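Local coordinates for DNA ligase (Archaeoglobus fulgidus, PDB 3GDE), which probably seals nicks in double-stranded DNA during replication, recombination and repair, using ATP and passing through an enzyme-adenylate intermediate, at residues F313-L317 / R529-D533; T427-V431 / K534-D540; V432-G438 / G492-F497; R466-F471 / F524-V528. One frame throughout, in Å; residues are numbered along the deposited sequence.

Contact 1: residues F313-L317 / R529-D533. With PO4 (phosphate ion), chain D.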
loop_
_atom_site.group_PDB
_atom_site.type_symbol
_atom_site.label_atom_id
_atom_site.label_comp_id
_atom_site.label_asym_id
_atom_site.label_seq_id
_atom_site.Cartn_x
_atom_site.Cartn_y
_atom_site.Cartn_z
ATOM N N PHE A 313 -6.073 10.369 15.513
ATOM C CA PHE A 313 -6.030 9.094 14.779
ATOM C C PHE A 313 -4.741 8.282 14.931
ATOM O O PHE A 313 -4.771 7.062 14.804
ATOM C CB PHE A 313 -6.349 9.305 13.291
ATOM C CG PHE A 313 -5.197 9.823 12.490
ATOM C CD1 PHE A 313 -4.438 8.958 11.709
ATOM C CD2 PHE A 313 -4.862 11.174 12.521
ATOM C CE1 PHE A 313 -3.360 9.429 10.968
ATOM C CE2 PHE A 313 -3.783 11.655 11.784
ATOM C CZ PHE A 313 -3.034 10.780 11.004
ATOM N N GLN A 314 -3.618 8.949 15.183
ATOM C CA GLN A 314 -2.338 8.242 15.302
ATOM C C GLN A 314 -2.297 7.348 16.546
ATOM O O GLN A 314 -1.456 6.461 16.650
ATOM C CB GLN A 314 -1.136 9.202 15.249
ATOM C CG GLN A 314 -0.902 10.052 16.517
ATOM C CD GLN A 314 -1.669 11.370 16.528
ATOM O OE1 GLN A 314 -1.464 12.191 17.413
ATOM N NE2 GLN A 314 -2.544 11.582 15.547
ATOM N N HIS A 315 -3.224 7.590 17.472
ATOM C CA HIS A 315 -3.457 6.694 18.599
ATOM C C HIS A 315 -4.044 5.360 18.133
ATOM O O HIS A 315 -3.633 4.305 18.617
ATOM C CB HIS A 315 -4.361 7.358 19.645
ATOM C CG HIS A 315 -3.680 8.425 20.445
ATOM N ND1 HIS A 315 -3.864 8.569 21.802
ATOM C CD2 HIS A 315 -2.813 9.400 20.079
ATOM C CE1 HIS A 315 -3.144 9.589 22.237
ATOM N NE2 HIS A 315 -2.497 10.111 21.211
ATOM N N VAL A 316 -4.998 5.403 17.201
ATOM C CA VAL A 316 -5.504 4.175 16.575
ATOM C C VAL A 316 -4.366 3.456 15.829
ATOM O O VAL A 316 -4.267 2.229 15.871
ATOM C CB VAL A 316 -6.694 4.426 15.605
ATOM C CG1 VAL A 316 -7.203 3.108 15.039
ATOM C CG2 VAL A 316 -7.838 5.175 16.296
ATOM N N LEU A 317 -3.503 4.229 15.167
ATOM C CA LEU A 317 -2.374 3.659 14.438
ATOM C C LEU A 317 -1.419 2.903 15.362
ATOM O O LEU A 317 -0.904 1.858 14.977
ATOM C CB LEU A 317 -1.629 4.727 13.612
ATOM C CG LEU A 317 -2.377 5.403 12.451
ATOM C CD1 LEU A 317 -1.480 6.424 11.749
ATOM C CD2 LEU A 317 -2.965 4.390 11.436
ATOM N N ARG A 529 4.803 12.794 10.871
ATOM C CA ARG A 529 5.287 11.525 11.419
ATOM C C ARG A 529 5.686 10.516 10.339
ATOM O O ARG A 529 5.285 10.630 9.173
ATOM C CB ARG A 529 4.234 10.887 12.325
ATOM C CG ARG A 529 2.958 10.481 11.613
ATOM C CD ARG A 529 1.898 10.114 12.636
ATOM N NE ARG A 529 0.696 10.904 12.403
ATOM C CZ ARG A 529 0.332 11.975 13.107
ATOM N NH1 ARG A 529 1.039 12.407 14.139
ATOM N NH2 ARG A 529 -0.773 12.605 12.773
ATOM N N LEU A 530 6.452 9.509 10.759
ATOM C CA LEU A 530 6.760 8.354 9.931
ATOM C C LEU A 530 5.507 7.489 9.813
ATOM O O LEU A 530 4.868 7.201 10.811
ATOM C CB LEU A 530 7.900 7.540 10.572
ATOM C CG LEU A 530 8.358 6.198 9.980
ATOM C CD1 LEU A 530 9.122 6.368 8.654
ATOM C CD2 LEU A 530 9.228 5.477 10.993
ATOM N N ARG A 531 5.159 7.069 8.600
ATOM C CA ARG A 531 4.007 6.184 8.437
ATOM C C ARG A 531 4.420 4.735 8.155
ATOM O O ARG A 531 4.588 4.325 7.010
ATOM C CB ARG A 531 3.017 6.734 7.399
ATOM C CG ARG A 531 2.420 8.097 7.788
ATOM C CD ARG A 531 1.505 8.009 9.032
ATOM N NE ARG A 531 0.302 7.229 8.753
ATOM C CZ ARG A 531 -0.844 7.731 8.293
ATOM N NH1 ARG A 531 -0.981 9.041 8.090
ATOM N NH2 ARG A 531 -1.863 6.915 8.063
ATOM N N ASP A 532 4.587 3.970 9.228
ATOM C CA ASP A 532 4.882 2.537 9.119
ATOM C C ASP A 532 3.706 1.750 8.550
ATOM O O ASP A 532 3.902 0.694 7.953
ATOM C CB ASP A 532 5.284 1.954 10.479
ATOM C CG ASP A 532 6.709 2.311 10.864
ATOM O OD1 ASP A 532 7.561 2.445 9.950
ATOM O OD2 ASP A 532 6.977 2.440 12.086
ATOM N N ASP A 533 2.495 2.274 8.735
ATOM C CA ASP A 533 1.283 1.656 8.192
ATOM C C ASP A 533 1.205 1.735 6.653
ATOM O O ASP A 533 0.253 1.224 6.048
ATOM C CB ASP A 533 0.029 2.283 8.833
ATOM C CG ASP A 533 -0.059 3.794 8.619
ATOM O OD1 ASP A 533 0.927 4.502 8.929
ATOM O OD2 ASP A 533 -1.123 4.280 8.149
HETATM P P PO4 D . -4.258 9.128 6.122
HETATM O O1 PO4 D . -4.332 7.947 7.060
HETATM O O2 PO4 D . -5.544 9.920 6.214
HETATM O O3 PO4 D . -3.110 10.027 6.527
HETATM O O4 PO4 D . -4.065 8.628 4.706
#

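Contact 2: residues T427-V431 / K534-D540. With PO4 (phosphate ion), chain D.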
loop_
_atom_site.group_PDB
_atom_site.type_symbol
_atom_site.label_atom_id
_atom_site.label_comp_id
_atom_site.label_asym_id
_atom_site.label_seq_id
_atom_site.Cartn_x
_atom_site.Cartn_y
_atom_site.Cartn_z
ATOM N N THR A 427 -2.855 16.399 4.550
ATOM C CA THR A 427 -1.445 16.051 4.582
ATOM C C THR A 427 -1.223 15.046 3.468
ATOM O O THR A 427 -2.186 14.505 2.905
ATOM C CB THR A 427 -0.967 15.488 5.937
ATOM O OG1 THR A 427 -1.691 14.291 6.270
ATOM C CG2 THR A 427 -1.119 16.527 7.042
ATOM N N LEU A 428 0.041 14.825 3.123
ATOM C CA LEU A 428 0.391 13.871 2.080
ATOM C C LEU A 428 1.298 12.821 2.648
ATOM O O LEU A 428 2.071 13.087 3.568
ATOM C CB LEU A 428 1.093 14.570 0.914
ATOM C CG LEU A 428 0.216 15.445 0.016
ATOM C CD1 LEU A 428 1.093 16.430 -0.751
ATOM C CD2 LEU A 428 -0.640 14.584 -0.916
ATOM N N ASP A 429 1.205 11.614 2.118
ATOM C CA ASP A 429 2.203 10.639 2.452
ATOM C C ASP A 429 3.097 10.344 1.249
ATOM O O ASP A 429 2.622 9.999 0.162
ATOM C CB ASP A 429 1.576 9.429 3.120
ATOM C CG ASP A 429 1.496 9.595 4.650
ATOM O OD1 ASP A 429 0.425 9.971 5.202
ATOM O OD2 ASP A 429 2.550 9.371 5.297
ATOM N N LEU A 430 4.391 10.577 1.459
ATOM C CA LEU A 430 5.363 10.633 0.390
ATOM C C LEU A 430 6.550 9.732 0.717
ATOM O O LEU A 430 6.926 9.581 1.874
ATOM C CB LEU A 430 5.813 12.091 0.144
ATOM C CG LEU A 430 4.708 13.106 -0.218
ATOM C CD1 LEU A 430 5.170 14.562 -0.042
ATOM C CD2 LEU A 430 4.140 12.875 -1.637
ATOM N N VAL A 431 7.119 9.119 -0.312
ATOM C CA VAL A 431 8.251 8.209 -0.133
ATOM C C VAL A 431 9.523 9.019 0.128
ATOM O O VAL A 431 9.754 10.035 -0.513
ATOM C CB VAL A 431 8.455 7.281 -1.379
ATOM C CG1 VAL A 431 9.573 6.242 -1.118
ATOM C CG2 VAL A 431 7.159 6.578 -1.732
ATOM N N LYS A 534 2.202 2.373 6.036
ATOM C CA LYS A 534 2.188 2.646 4.599
ATOM C C LYS A 534 3.459 2.169 3.885
ATOM O O LYS A 534 4.570 2.605 4.214
ATOM C CB LYS A 534 1.968 4.143 4.324
ATOM C CG LYS A 534 0.658 4.690 4.833
ATOM C CD LYS A 534 0.374 6.040 4.248
ATOM C CE LYS A 534 -1.017 6.523 4.610
ATOM N NZ LYS A 534 -1.252 7.920 4.127
ATOM N N ASP A 535 3.276 1.276 2.910
ATOM C CA ASP A 535 4.344 0.865 1.988
ATOM C C ASP A 535 4.494 1.914 0.883
ATOM O O ASP A 535 3.616 2.764 0.724
ATOM C CB ASP A 535 4.002 -0.486 1.347
ATOM C CG ASP A 535 4.181 -1.654 2.288
ATOM O OD1 ASP A 535 5.025 -1.579 3.214
ATOM O OD2 ASP A 535 3.485 -2.674 2.084
ATOM N N VAL A 536 5.571 1.841 0.101
ATOM C CA VAL A 536 5.802 2.836 -0.964
ATOM C C VAL A 536 4.696 2.849 -2.013
ATOM O O VAL A 536 4.419 3.891 -2.599
ATOM C CB VAL A 536 7.217 2.760 -1.658
ATOM C CG1 VAL A 536 8.201 1.989 -0.838
ATOM C CG2 VAL A 536 7.134 2.193 -3.085
ATOM N N ASP A 537 4.037 1.716 -2.240
ATOM C CA ASP A 537 2.922 1.738 -3.187
ATOM C C ASP A 537 1.597 2.211 -2.569
ATOM O O ASP A 537 0.573 2.226 -3.244
ATOM C CB ASP A 537 2.805 0.435 -3.995
ATOM C CG ASP A 537 2.398 -0.750 -3.156
ATOM O OD1 ASP A 537 1.345 -0.659 -2.475
ATOM O OD2 ASP A 537 3.117 -1.784 -3.206
ATOM N N GLU A 538 1.630 2.632 -1.305
ATOM C CA GLU A 538 0.488 3.343 -0.716
ATOM C C GLU A 538 0.746 4.847 -0.515
ATOM O O GLU A 538 -0.055 5.536 0.114
ATOM C CB GLU A 538 -0.006 2.681 0.577
ATOM C CG GLU A 538 -0.702 1.336 0.380
ATOM C CD GLU A 538 -1.914 1.386 -0.578
ATOM O OE1 GLU A 538 -2.210 0.339 -1.195
ATOM O OE2 GLU A 538 -2.572 2.452 -0.728
ATOM N N ALA A 539 1.849 5.348 -1.073
ATOM C CA ALA A 539 2.133 6.772 -1.062
ATOM C C ALA A 539 1.153 7.457 -1.991
ATOM O O ALA A 539 0.650 6.846 -2.935
ATOM C CB ALA A 539 3.555 7.047 -1.500
ATOM N N ASP A 540 0.881 8.725 -1.724
ATOM C CA ASP A 540 -0.036 9.478 -2.562
ATOM C C ASP A 540 0.474 9.597 -3.990
ATOM O O ASP A 540 1.678 9.690 -4.229
ATOM C CB ASP A 540 -0.350 10.835 -1.938
ATOM C CG ASP A 540 -1.317 10.714 -0.773
ATOM O OD1 ASP A 540 -2.521 10.451 -1.026
ATOM O OD2 ASP A 540 -0.875 10.861 0.386
HETATM P P PO4 D . -4.258 9.128 6.122
HETATM O O1 PO4 D . -4.332 7.947 7.060
HETATM O O2 PO4 D . -5.544 9.920 6.214
HETATM O O3 PO4 D . -3.110 10.027 6.527
HETATM O O4 PO4 D . -4.065 8.628 4.706
#

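Contact 3: residues V432-G438 / G492-F497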
loop_
_atom_site.group_PDB
_atom_site.type_symbol
_atom_site.label_atom_id
_atom_site.label_comp_id
_atom_site.label_asym_id
_atom_site.label_seq_id
_atom_site.Cartn_x
_atom_site.Cartn_y
_atom_site.Cartn_z
ATOM N N VAL A 432 10.336 8.557 1.072
ATOM C CA VAL A 432 11.655 9.141 1.292
ATOM C C VAL A 432 12.664 8.518 0.328
ATOM O O VAL A 432 13.103 7.373 0.507
ATOM C CB VAL A 432 12.124 8.956 2.736
ATOM C CG1 VAL A 432 13.406 9.777 2.984
ATOM C CG2 VAL A 432 11.037 9.356 3.684
ATOM N N VAL A 433 13.005 9.269 -0.708
ATOM C CA VAL A 433 13.898 8.780 -1.763
ATOM C C VAL A 433 15.353 9.244 -1.594
ATOM O O VAL A 433 16.262 8.733 -2.257
ATOM C CB VAL A 433 13.357 9.128 -3.177
ATOM C CG1 VAL A 433 12.037 8.397 -3.430
ATOM C CG2 VAL A 433 13.197 10.651 -3.370
ATOM N N GLY A 434 15.571 10.210 -0.707
ATOM C CA GLY A 434 16.911 10.758 -0.496
ATOM C C GLY A 434 17.053 11.584 0.766
ATOM O O GLY A 434 16.119 11.693 1.565
ATOM N N GLY A 435 18.228 12.176 0.943
ATOM C CA GLY A 435 18.519 12.920 2.151
ATOM C C GLY A 435 19.817 13.702 2.120
ATOM O O GLY A 435 20.538 13.706 1.125
ATOM N N GLU A 436 20.089 14.389 3.225
ATOM C CA GLU A 436 21.315 15.137 3.411
ATOM C C GLU A 436 21.798 14.928 4.836
ATOM O O GLU A 436 21.012 14.957 5.787
ATOM C CB GLU A 436 21.114 16.629 3.137
ATOM C CG GLU A 436 20.935 16.996 1.662
ATOM C CD GLU A 436 20.689 18.492 1.436
ATOM O OE1 GLU A 436 19.849 19.105 2.150
ATOM O OE2 GLU A 436 21.338 19.065 0.528
ATOM N N TRP A 437 23.099 14.689 4.966
ATOM C CA TRP A 437 23.741 14.639 6.269
ATOM C C TRP A 437 23.779 16.029 6.876
ATOM O O TRP A 437 23.962 17.024 6.163
ATOM C CB TRP A 437 25.152 14.061 6.144
ATOM C CG TRP A 437 25.141 12.601 5.830
ATOM C CD1 TRP A 437 25.442 12.015 4.637
ATOM C CD2 TRP A 437 24.776 11.539 6.723
ATOM N NE1 TRP A 437 25.294 10.650 4.729
ATOM C CE2 TRP A 437 24.886 10.330 6.000
ATOM C CE3 TRP A 437 24.370 11.493 8.066
ATOM C CZ2 TRP A 437 24.617 9.081 6.577
ATOM C CZ3 TRP A 437 24.098 10.258 8.641
ATOM C CH2 TRP A 437 24.222 9.065 7.894
ATOM N N GLY A 438 23.572 16.091 8.189
ATOM C CA GLY A 438 23.750 17.332 8.947
ATOM C C GLY A 438 25.207 17.777 8.989
ATOM O O GLY A 438 26.082 17.169 8.356
ATOM N N GLY A 492 28.870 13.144 -1.216
ATOM C CA GLY A 492 29.159 14.129 -0.183
ATOM C C GLY A 492 28.130 14.178 0.927
ATOM O O GLY A 492 28.114 13.322 1.817
ATOM N N LYS A 493 27.273 15.191 0.878
ATOM C CA LYS A 493 26.192 15.324 1.845
ATOM C C LYS A 493 24.929 14.632 1.331
ATOM O O LYS A 493 24.151 14.105 2.122
ATOM C CB LYS A 493 25.916 16.803 2.158
ATOM C CG LYS A 493 27.110 17.577 2.756
ATOM C CD LYS A 493 27.145 17.552 4.298
ATOM C CE LYS A 493 27.622 16.209 4.870
ATOM N NZ LYS A 493 28.958 15.773 4.359
ATOM N N LYS A 494 24.747 14.650 0.008
ATOM C CA LYS A 494 23.630 13.999 -0.685
ATOM C C LYS A 494 23.691 12.469 -0.635
ATOM O O LYS A 494 24.687 11.863 -1.065
ATOM C CB LYS A 494 23.631 14.406 -2.160
ATOM C CG LYS A 494 22.669 15.497 -2.561
ATOM C CD LYS A 494 22.916 15.875 -4.023
ATOM C CE LYS A 494 21.705 16.547 -4.665
ATOM N NZ LYS A 494 22.064 17.226 -5.954
ATOM N N VAL A 495 22.625 11.855 -0.120
ATOM C CA VAL A 495 22.439 10.406 -0.224
ATOM C C VAL A 495 21.115 10.066 -0.922
ATOM O O VAL A 495 20.158 10.851 -0.890
ATOM C CB VAL A 495 22.557 9.638 1.150
ATOM C CG1 VAL A 495 23.954 9.745 1.732
ATOM C CG2 VAL A 495 21.518 10.092 2.163
ATOM N N GLU A 496 21.087 8.908 -1.572
ATOM C CA GLU A 496 19.860 8.357 -2.123
ATOM C C GLU A 496 19.546 7.052 -1.400
ATOM O O GLU A 496 20.459 6.333 -0.987
ATOM C CB GLU A 496 19.970 8.166 -3.642
ATOM C CG GLU A 496 20.159 9.489 -4.414
ATOM C CD GLU A 496 20.430 9.312 -5.915
ATOM O OE1 GLU A 496 20.657 10.341 -6.604
ATOM O OE2 GLU A 496 20.416 8.155 -6.413
ATOM N N PHE A 497 18.258 6.775 -1.224
ATOM C CA PHE A 497 17.801 5.559 -0.556
ATOM C C PHE A 497 17.048 4.622 -1.484
ATOM O O PHE A 497 16.429 5.057 -2.456
ATOM C CB PHE A 497 16.866 5.892 0.617
ATOM C CG PHE A 497 17.435 6.868 1.583
ATOM C CD1 PHE A 497 16.863 8.120 1.727
ATOM C CD2 PHE A 497 18.552 6.545 2.343
ATOM C CE1 PHE A 497 17.394 9.037 2.617
ATOM C CE2 PHE A 497 19.090 7.461 3.232
ATOM C CZ PHE A 497 18.513 8.706 3.369
#

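Contact 4: residues R466-F471 / F524-V528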
loop_
_atom_site.group_PDB
_atom_site.type_symbol
_atom_site.label_atom_id
_atom_site.label_comp_id
_atom_site.label_asym_id
_atom_site.label_seq_id
_atom_site.Cartn_x
_atom_site.Cartn_y
_atom_site.Cartn_z
ATOM N N ARG A 466 11.263 18.671 -0.534
ATOM C CA ARG A 466 12.286 18.375 0.453
ATOM C C ARG A 466 11.888 18.948 1.808
ATOM O O ARG A 466 11.440 20.087 1.889
ATOM C CB ARG A 466 13.619 18.963 0.008
ATOM C CG ARG A 466 14.772 18.445 0.806
ATOM C CD ARG A 466 15.382 19.526 1.629
ATOM N NE ARG A 466 16.430 20.219 0.891
ATOM C CZ ARG A 466 17.151 21.218 1.389
ATOM N NH1 ARG A 466 16.928 21.638 2.636
ATOM N NH2 ARG A 466 18.095 21.795 0.640
ATOM N N VAL A 467 12.079 18.160 2.863
ATOM C CA VAL A 467 11.609 18.516 4.199
ATOM C C VAL A 467 12.741 18.485 5.231
ATOM O O VAL A 467 13.573 17.579 5.218
ATOM C CB VAL A 467 10.386 17.636 4.647
ATOM C CG1 VAL A 467 10.758 16.157 4.784
ATOM C CG2 VAL A 467 9.765 18.162 5.933
ATOM N N ALA A 468 12.749 19.491 6.117
ATOM C CA ALA A 468 13.769 19.624 7.161
ATOM C C ALA A 468 13.166 20.061 8.497
ATOM O O ALA A 468 13.786 19.883 9.550
ATOM C CB ALA A 468 14.843 20.599 6.722
ATOM N N THR A 469 11.958 20.624 8.457
ATOM C CA THR A 469 11.278 21.066 9.679
ATOM C C THR A 469 10.286 20.031 10.197
ATOM O O THR A 469 9.764 19.223 9.438
ATOM C CB THR A 469 10.560 22.444 9.499
ATOM O OG1 THR A 469 9.617 22.377 8.416
ATOM C CG2 THR A 469 11.562 23.533 9.197
ATOM N N GLY A 470 10.034 20.074 11.500
ATOM C CA GLY A 470 9.037 19.235 12.135
ATOM C C GLY A 470 9.639 18.053 12.863
ATOM O O GLY A 470 8.900 17.248 13.436
ATOM N N PHE A 471 10.972 17.952 12.847
ATOM C CA PHE A 471 11.699 16.819 13.453
ATOM C C PHE A 471 12.234 17.152 14.848
ATOM O O PHE A 471 12.812 18.220 15.045
ATOM C CB PHE A 471 12.902 16.416 12.584
ATOM C CG PHE A 471 12.552 15.982 11.192
ATOM C CD1 PHE A 471 12.113 14.681 10.937
ATOM C CD2 PHE A 471 12.703 16.857 10.123
ATOM C CE1 PHE A 471 11.805 14.274 9.647
ATOM C CE2 PHE A 471 12.392 16.460 8.834
ATOM C CZ PHE A 471 11.932 15.160 8.597
ATOM N N PHE A 524 6.803 25.094 1.925
ATOM C CA PHE A 524 6.820 24.880 3.386
ATOM C C PHE A 524 6.354 23.493 3.843
ATOM O O PHE A 524 5.452 23.382 4.681
ATOM C CB PHE A 524 6.096 26.015 4.148
ATOM C CG PHE A 524 6.573 27.383 3.767
ATOM C CD1 PHE A 524 5.747 28.248 3.064
ATOM C CD2 PHE A 524 7.863 27.791 4.069
ATOM C CE1 PHE A 524 6.198 29.518 2.686
ATOM C CE2 PHE A 524 8.318 29.053 3.693
ATOM C CZ PHE A 524 7.481 29.914 3.005
ATOM N N PRO A 525 7.008 22.429 3.326
ATOM C CA PRO A 525 6.694 21.081 3.782
ATOM C C PRO A 525 7.139 20.921 5.236
ATOM O O PRO A 525 8.128 21.520 5.659
ATOM C CB PRO A 525 7.529 20.193 2.852
ATOM C CG PRO A 525 8.671 21.044 2.458
ATOM C CD PRO A 525 8.105 22.428 2.336
ATOM N N ARG A 526 6.398 20.135 6.003
ATOM C CA ARG A 526 6.686 20.006 7.421
ATOM C C ARG A 526 6.390 18.581 7.829
ATOM O O ARG A 526 5.320 18.061 7.533
ATOM C CB ARG A 526 5.854 21.018 8.244
ATOM C CG ARG A 526 6.013 20.913 9.769
ATOM C CD ARG A 526 5.357 22.103 10.516
ATOM N NE ARG A 526 6.193 23.302 10.437
ATOM C CZ ARG A 526 7.196 23.576 11.267
ATOM N NH1 ARG A 526 7.488 22.746 12.266
ATOM N NH2 ARG A 526 7.917 24.681 11.094
ATOM N N PHE A 527 7.347 17.961 8.513
ATOM C CA PHE A 527 7.232 16.574 8.933
ATOM C C PHE A 527 6.196 16.437 10.037
ATOM O O PHE A 527 6.248 17.151 11.034
ATOM C CB PHE A 527 8.600 16.055 9.386
ATOM C CG PHE A 527 8.595 14.620 9.894
ATOM C CD1 PHE A 527 8.553 13.540 9.001
ATOM C CD2 PHE A 527 8.678 14.353 11.260
ATOM C CE1 PHE A 527 8.557 12.226 9.471
ATOM C CE2 PHE A 527 8.692 13.034 11.738
ATOM C CZ PHE A 527 8.642 11.973 10.840
ATOM N N VAL A 528 5.247 15.527 9.837
ATOM C CA VAL A 528 4.260 15.187 10.854
ATOM C C VAL A 528 4.688 13.910 11.601
ATOM O O VAL A 528 4.918 13.947 12.811
ATOM C CB VAL A 528 2.844 15.047 10.238
ATOM C CG1 VAL A 528 1.798 14.819 11.322
ATOM C CG2 VAL A 528 2.491 16.300 9.411
HETATM O O HOH W 1 10.871 21.651 5.917
HETATM O O HOH W 2 8.214 24.089 6.841
HETATM O O HOH W 3 6.771 15.934 13.985
#

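Contact 1: residues F313-L317 / R529-D533
Phe-313, Gln-314 and Leu-317 bring residues 313-317 of helix 313-321, in the adenylation domain of the ligase, against Arg-529, Arg-531 and Asp-533 on strand 526-530 and the loop that follows it in the OB-fold domain, so the contact belongs to the interdomain interface of the closed enzyme. Two arginines do most of the work, and each meets the helix differently. Arg-529 lies flat against Gln-314, whose CB sits over the centre of the guanidinium; amide and guanidinium planes are only 15° apart and stacked. NE2 of Gln-314 stays 3.4 Å from NH2 of Arg-529, but both are donors and make no bond. The same NH2 approaches CE2 of Phe-313 at 3.3 Å, with ring and guanidinium planes steeply inclined to each other. Glu-504 of the neighbouring strand pairs with both arginines.

Arg-531 folds back at chi2 and chi3 (both -67°), which turns its guanidinium toward Asp-533. The grip is side-on and nearly coplanar: NE reaches OD1 of Asp-533, while NH2 holds OD2 at 2.7 Å, each oxygen using its syn lone pair. NH1 and NH2 also each bond a phosphate ion, probably from the crystallisation liquor, so NH2 is shared between Asp-533 and the phosphate, and this double engagement is likely to fix the rotation of the group. Leu-317 completes the packing. Its CD1 rests over one guanidinium face, 3.6 Å from NE of Arg-531, and its other methyl, CD2, stands 3.8 Å from OD2 of Asp-533. On the phosphate side the bond from NH2 of Arg-531 to O1 is almost perfectly straight, at 179°.

Contact 2: residues T427-V431 / K534-D540
The carboxylate of Asp-429 is approached by Lys-534 from above its plane: NZ of the lysine lies 2.9 Å from OD1 of Asp-429, 53° out of that plane, in a salt bridge. In the second flat group, the carboxylate of Asp-540, the anti lone pair of OD2 accepts the backbone N-H of Asp-429 at 2.8 Å along a nearly straight line (176°). In return the N-H of Asp-540 binds the carbonyl oxygen of Asp-429 in the carbonyl plane, so one strand residue is held through both its backbone polar groups.

Lys-534 reaches this far because its chain is extended beyond CG, laying CD across the Asp-429 carboxylate, 3.7 Å from CG of the aspartate. The same NZ gives a hydrogen bond to O4 of the phosphate, 3.0 Å away, and so stands between two anions. A methionine in its place would probably leave both Asp-429 and the phosphate without this shared positive partner. Farther along, the contact turns apolar: CG2 of Val-431 packs against CB of Ala-539 at 3.6 Å and against CB of Val-536.

The segment 534-540, with a short 3-10 turn at 536-538, lies in the loop between strand 526-530 and helix 542-550 and crosses residues 428-431 of strand 428-437. Strand 502-506 flanks these residues, with Val-502 against both Asp-429 and Lys-534, and Arg-544 of helix 542-550 pairs with OD1 of Asp-540.

Contact 3: residues V432-G438 / G492-F497
Phe-497 packs tightly against the two glycines of the opposite strand, whereas Lys-494 and Glu-496 extend into the exposed side of the same ladder. CE1 of the phenylalanine comes to 3.1 Å from the carbonyl oxygen of Gly-434, which lies at the ring edge. Gly-435 makes room for the ring, since a CB there would fall in tight contact with CE1. CG1 of Val-432 runs side by side with the ring near the same atoms, 4.0 Å from CD1 of Phe-497. Phe-483 of helix 473-483 stacks on Phe-497. A serine in place of Phe-497 would probably open a gap beside Gly-434 and Gly-435 and leave Phe-483 without its stacking partner.

The backbones are joined antiparallel. Gly-435 and Val-495 form a hydrogen-bonded pair with both N-H groups engaged; the N-H of Phe-497 reaches the carbonyl oxygen of Val-433 in a straight bond of 3.0 Å, its donor well above the carbonyl plane. At the far end CG1 of Val-495 touches NE1 of Trp-437 at 3.4 Å, the two side chains crossing at about a right angle. Lys-493, though exposed, is bent at chi2, chi3 and chi4 and folds onto Trp-437, its CE 3.5 Å from CB of the tryptophan. The loose side is the face of Glu-436, Lys-494 and Glu-496, where OE2 of Glu-436 and NZ of Lys-494 remain 6.8 Å apart.

This pairing is consistent with the OB fold, a strongly curved antiparallel barrel with a helix packed at one end, here helix 473-483.

Contact 4: residues R466-F471 / F524-V528
Phe-527 holds CG anti to its own N (chi1 178°) and Phe-471 holds CG anti to its carbonyl carbon (chi1 -60°), and these two settings bring the rings together as an offset stack. The centroids are 4.3 Å apart and the planes 18° from parallel. CE1 of Phe-471 lies over one face of the Phe-527 ring toward its rim, while CB of Phe-527 makes a CH-pi contact on Phe-471, 3.7 Å from the ring centroid. The backbone N-H of Phe-527 binds the carbonyl oxygen of Thr-469 at 2.9 Å.

Gly-470 permits this close approach: a side chain there would collide with the carbonyl oxygen of Phe-527, and its backbone angles also favour glycine. Toward the surface, CB of Thr-469 sits over a face of the Arg-526 guanidinium, 3.8 Å from NH2. Two waters each bind OG1 of Thr-469 and the carbonyl oxygen of Pro-525, to which both donate. Inward, CG2 of Val-467 rests against CB of Phe-527 at 4.2 Å.

The aromatic pair lies between strand 526-530 and helix 473-483, whose Leu-476 and Leu-479 touch Phe-471, while Phe-503 of strand 502-506 meets Phe-527 edge-to-face.

Overall arrangement
Contacts 3 and 4 are built within the OB-fold domain, whereas contact 1 is a surface contact between domains. Contact 2 is the most buried, and touches contact 1 through a weak, long ion pair between Arg-531 and Asp-429; both also bind the same phosphate. Charge therefore dominates near the predicted ATP site, while backbone pairing and aromatic packing prevail in the other two, each partly buried and away from annotated sites. Strand 428-437 serves contacts 2 and 3 in succession, and strand 526-530 serves contacts 4 and 1. Contacts 3 and 4, about 15 Å apart between centres, meet through a weak pairing of Glu-436 with Arg-466.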